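Local atomic coordinates of SusD homolog (Bacteroides thetaiotaomicron VPI-5482, PDB entry 3FDH), a protein that probably binds glycans at the outer membrane as a SusD-like lipoprotein, working in nutrient uptake by a gut bacterium. Residues Asn411-Ala423 / Asp437-Ile449. Numbering follows the deposited sequence.
Sequences NPLQETMIQKYLA and DFRRMKGLNENFI
Helix 412-423 and the last turns of helix 431-443 (residues 437-443) run antiparallel in this helix-rich SusD-like fold, the segment axes 11.9 Å apart at closest approach and at 155°, and the chain after the Schellman motif at Asn-445 crosses back so that Phe-448 and Ile-449 fill the groove between them. The flat ring of Phe-448 suits this place because both its faces are used: Gln-414 CA sits over its centre, a CH-pi contact 3.8 Å from the centroid, while Glu-446 CB covers the opposite face nearer the rim. Leu-413, its CG anti to the backbone N (chi1 -176°), brings CD2 to Phe-448 CE2 at 3.8 Å. Between the helices Met-417 and Met-441 (both selenomethionine in the crystal) meet through their long unbranched side chains, which run antiparallel alongside one another, Met-417 CE lying 3.7 Å from Met-441 CE. Branched Ile-449 divides its work: CD1 presses on Tyr-421 CB at 3.5 Å, and CG2 lies over one face of the Tyr-421 ring, whose OH hydrogen-bonds to Ile-49 O. Beyond the methionines, charge is paired in a buried network. Extended Lys-420 is long enough to reach Asp-437, and Arg-440, also paired with Glu-344, shares that carboxylate, which probably offsets the closeness of the two cations. Arg-440 NH2 meets Asp-437 OD1 from above the carboxylate plane, whereas Lys-420 NZ takes Asp-437 OD2 on its syn side at 2.7 Å.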
# COMPACT_ATOMS: atom_id res chain seq x y z
N ASN A 411 -0.43 -8.12 24.78
CA ASN A 411 -1.48 -8.31 23.75
C ASN A 411 -0.81 -8.55 22.41
O ASN A 411 -0.75 -7.63 21.58
CB ASN A 411 -2.36 -7.07 23.64
CG ASN A 411 -3.13 -6.77 24.90
OD1 ASN A 411 -4.11 -7.44 25.18
ND2 ASN A 411 -2.72 -5.75 25.64
N PRO A 412 -0.31 -9.77 22.18
CA PRO A 412 0.49 -10.06 21.00
C PRO A 412 -0.09 -9.61 19.67
O PRO A 412 0.52 -8.82 18.97
CB PRO A 412 0.64 -11.58 21.03
CG PRO A 412 0.47 -11.97 22.49
CD PRO A 412 -0.33 -10.89 23.15
N LEU A 413 -1.24 -10.11 19.33
CA LEU A 413 -1.84 -9.74 18.04
C LEU A 413 -2.10 -8.25 17.89
O LEU A 413 -1.78 -7.64 16.86
CB LEU A 413 -3.13 -10.51 17.78
CG LEU A 413 -3.77 -10.24 16.41
CD1 LEU A 413 -2.84 -10.58 15.25
CD2 LEU A 413 -5.10 -11.00 16.33
N GLN A 414 -2.74 -7.70 18.91
CA GLN A 414 -3.14 -6.30 18.93
C GLN A 414 -1.95 -5.43 18.65
O GLN A 414 -1.99 -4.55 17.81
CB GLN A 414 -3.73 -5.91 20.28
CG GLN A 414 -4.01 -4.43 20.39
CD GLN A 414 -4.65 -4.05 21.71
OE1 GLN A 414 -5.79 -4.38 21.95
NE2 GLN A 414 -3.92 -3.33 22.56
N GLU A 415 -0.90 -5.68 19.42
CA GLU A 415 0.36 -4.92 19.34
C GLU A 415 1.04 -5.07 17.99
O GLU A 415 1.55 -4.11 17.41
CB GLU A 415 1.31 -5.30 20.47
CG GLU A 415 2.59 -4.50 20.44
CD GLU A 415 2.42 -2.96 20.61
OE1 GLU A 415 1.38 -2.45 21.10
OE2 GLU A 415 3.39 -2.25 20.29
N THR A 416 1.02 -6.29 17.49
CA THR A 416 1.56 -6.60 16.18
C THR A 416 0.88 -5.77 15.10
O THR A 416 1.54 -5.19 14.25
CB THR A 416 1.48 -8.13 15.85
OG1 THR A 416 2.31 -8.85 16.79
CG2 THR A 416 1.92 -8.44 14.35
N MSE A 417 -0.43 -5.63 15.14
CA MSE A 417 -1.10 -4.96 14.06
C MSE A 417 -0.98 -3.44 14.20
O MSE A 417 -0.95 -2.71 13.18
CB MSE A 417 -2.54 -5.41 14.02
CG MSE A 417 -2.74 -6.93 13.85
SE MSE A 417 -1.83 -7.57 12.28
CE MSE A 417 -2.81 -6.50 10.99
N ILE A 418 -0.91 -2.97 15.45
CA ILE A 418 -0.63 -1.53 15.72
C ILE A 418 0.73 -1.17 15.12
O ILE A 418 0.90 -0.14 14.46
CB ILE A 418 -0.69 -1.16 17.22
CG1 ILE A 418 -2.15 -1.25 17.71
CG2 ILE A 418 -0.18 0.25 17.41
CD1 ILE A 418 -2.37 -1.10 19.26
N GLN A 419 1.70 -2.04 15.35
CA GLN A 419 3.04 -1.83 14.84
C GLN A 419 3.09 -1.90 13.32
O GLN A 419 3.83 -1.14 12.68
CB GLN A 419 4.08 -2.78 15.51
CG GLN A 419 4.34 -2.46 17.00
CD GLN A 419 4.82 -1.01 17.24
OE1 GLN A 419 5.64 -0.48 16.48
NE2 GLN A 419 4.32 -0.39 18.30
N LYS A 420 2.27 -2.76 12.72
CA LYS A 420 2.25 -2.88 11.27
C LYS A 420 1.76 -1.55 10.75
O LYS A 420 2.30 -0.98 9.84
CB LYS A 420 1.33 -4.05 10.82
CG LYS A 420 1.36 -4.33 9.36
CD LYS A 420 0.51 -5.51 8.95
CE LYS A 420 0.82 -6.02 7.54
NZ LYS A 420 -0.35 -6.88 7.01
N TYR A 421 0.67 -1.10 11.35
CA TYR A 421 0.05 0.21 11.05
C TYR A 421 1.05 1.36 11.12
O TYR A 421 1.20 2.10 10.14
CB TYR A 421 -1.21 0.46 11.90
CG TYR A 421 -1.78 1.84 11.71
CD1 TYR A 421 -1.36 2.89 12.53
CD2 TYR A 421 -2.77 2.11 10.77
CE1 TYR A 421 -1.82 4.17 12.36
CE2 TYR A 421 -3.25 3.39 10.60
CZ TYR A 421 -2.81 4.43 11.39
OH TYR A 421 -3.30 5.73 11.23
N LEU A 422 1.85 1.44 12.19
CA LEU A 422 2.81 2.53 12.35
C LEU A 422 3.99 2.44 11.38
O LEU A 422 4.49 3.47 10.91
CB LEU A 422 3.35 2.58 13.81
CG LEU A 422 2.24 2.95 14.81
CD1 LEU A 422 2.85 2.87 16.22
CD2 LEU A 422 1.68 4.35 14.55
N ALA A 423 4.41 1.22 11.06
CA ALA A 423 5.50 0.99 10.09
C ALA A 423 5.19 1.37 8.66
O ALA A 423 6.05 1.75 7.88
CB ALA A 423 5.94 -0.47 10.11
N ASP A 437 -5.63 -4.04 5.41
CA ASP A 437 -5.54 -4.65 6.72
C ASP A 437 -6.63 -4.14 7.65
O ASP A 437 -7.22 -4.88 8.43
CB ASP A 437 -4.20 -4.35 7.40
CG ASP A 437 -3.00 -5.20 6.86
OD1 ASP A 437 -3.15 -6.42 6.63
OD2 ASP A 437 -1.87 -4.67 6.81
N PHE A 438 -6.97 -2.87 7.50
CA PHE A 438 -7.91 -2.23 8.44
C PHE A 438 -9.27 -2.82 8.23
O PHE A 438 -9.99 -3.18 9.17
CB PHE A 438 -7.99 -0.69 8.23
CG PHE A 438 -8.82 -0.01 9.27
CD1 PHE A 438 -8.28 0.35 10.49
CD2 PHE A 438 -10.15 0.19 9.08
CE1 PHE A 438 -9.07 0.90 11.46
CE2 PHE A 438 -10.92 0.76 10.03
CZ PHE A 438 -10.39 1.11 11.24
N ARG A 439 -9.61 -2.93 6.97
CA ARG A 439 -10.90 -3.45 6.60
C ARG A 439 -10.99 -4.96 6.88
O ARG A 439 -12.04 -5.51 7.21
CB ARG A 439 -11.21 -3.17 5.13
CG ARG A 439 -11.45 -1.72 4.82
CD ARG A 439 -11.81 -1.59 3.34
NE ARG A 439 -10.67 -1.92 2.48
CZ ARG A 439 -10.75 -2.26 1.21
NH1 ARG A 439 -11.93 -2.38 0.67
NH2 ARG A 439 -9.67 -2.55 0.55
N ARG A 440 -9.86 -5.63 6.80
CA ARG A 440 -9.85 -7.08 7.06
C ARG A 440 -10.13 -7.24 8.53
O ARG A 440 -10.92 -8.11 8.92
CB ARG A 440 -8.53 -7.72 6.65
CG ARG A 440 -8.39 -9.16 7.10
CD ARG A 440 -7.19 -9.83 6.49
NE ARG A 440 -5.93 -9.17 6.79
CZ ARG A 440 -5.18 -9.45 7.86
NH1 ARG A 440 -5.58 -10.35 8.76
NH2 ARG A 440 -4.07 -8.79 8.05
N MSE A 441 -9.47 -6.42 9.36
CA MSE A 441 -9.71 -6.43 10.83
C MSE A 441 -11.18 -6.18 11.15
O MSE A 441 -11.76 -6.80 12.05
CB MSE A 441 -8.88 -5.43 11.56
CG MSE A 441 -7.58 -6.07 11.80
SE MSE A 441 -6.13 -5.09 12.71
CE MSE A 441 -5.48 -3.96 11.35
N LYS A 442 -11.77 -5.23 10.41
CA LYS A 442 -13.19 -4.96 10.55
C LYS A 442 -14.04 -6.20 10.33
O LYS A 442 -14.94 -6.51 11.13
CB LYS A 442 -13.67 -3.87 9.59
CG LYS A 442 -13.44 -2.51 10.08
CD LYS A 442 -14.10 -1.42 9.21
CE LYS A 442 -15.60 -1.36 9.33
NZ LYS A 442 -16.15 -0.95 10.64
N GLY A 443 -13.76 -6.91 9.24
CA GLY A 443 -14.47 -8.13 8.92
C GLY A 443 -14.29 -9.20 9.99
O GLY A 443 -15.18 -10.01 10.21
N LEU A 444 -13.17 -9.16 10.69
CA LEU A 444 -12.83 -10.12 11.75
C LEU A 444 -13.33 -9.61 13.12
O LEU A 444 -13.13 -10.22 14.15
CB LEU A 444 -11.31 -10.34 11.82
CG LEU A 444 -10.69 -10.98 10.59
CD1 LEU A 444 -9.16 -11.04 10.67
CD2 LEU A 444 -11.30 -12.38 10.42
N ASN A 445 -13.99 -8.47 13.07
CA ASN A 445 -14.48 -7.75 14.24
C ASN A 445 -13.42 -7.46 15.25
O ASN A 445 -13.59 -7.68 16.45
CB ASN A 445 -15.62 -8.46 14.95
CG ASN A 445 -16.34 -7.55 15.86
OD1 ASN A 445 -16.22 -6.32 15.73
ND2 ASN A 445 -17.10 -8.11 16.80
N GLU A 446 -12.31 -6.96 14.75
CA GLU A 446 -11.17 -6.55 15.56
C GLU A 446 -11.03 -5.03 15.47
O GLU A 446 -11.14 -4.44 14.39
CB GLU A 446 -9.91 -7.24 15.11
CG GLU A 446 -9.96 -8.77 15.36
CD GLU A 446 -8.86 -9.57 14.67
OE1 GLU A 446 -8.16 -9.02 13.79
OE2 GLU A 446 -8.74 -10.78 14.99
N ASN A 447 -10.79 -4.43 16.62
CA ASN A 447 -10.71 -2.97 16.75
C ASN A 447 -9.36 -2.62 17.36
O ASN A 447 -9.32 -2.21 18.52
CB ASN A 447 -11.80 -2.43 17.73
CG ASN A 447 -13.26 -2.86 17.38
OD1 ASN A 447 -13.54 -3.98 16.94
ND2 ASN A 447 -14.19 -1.96 17.65
N PHE A 448 -8.28 -2.78 16.62
CA PHE A 448 -6.94 -2.56 17.17
C PHE A 448 -6.42 -1.18 16.83
O PHE A 448 -5.71 -0.55 17.62
CB PHE A 448 -5.94 -3.63 16.70
CG PHE A 448 -6.32 -5.06 17.03
CD1 PHE A 448 -6.94 -5.38 18.23
CD2 PHE A 448 -6.00 -6.11 16.15
CE1 PHE A 448 -7.28 -6.73 18.53
CE2 PHE A 448 -6.30 -7.42 16.45
CZ PHE A 448 -6.97 -7.73 17.63
N ILE A 449 -6.81 -0.72 15.66
CA ILE A 449 -6.37 0.57 15.12
C ILE A 449 -7.47 1.59 15.32
O ILE A 449 -8.53 1.48 14.75
CB ILE A 449 -6.00 0.51 13.60
CG1 ILE A 449 -4.98 -0.60 13.30
CG2 ILE A 449 -5.55 1.89 13.07
CD1 ILE A 449 -3.79 -0.54 14.12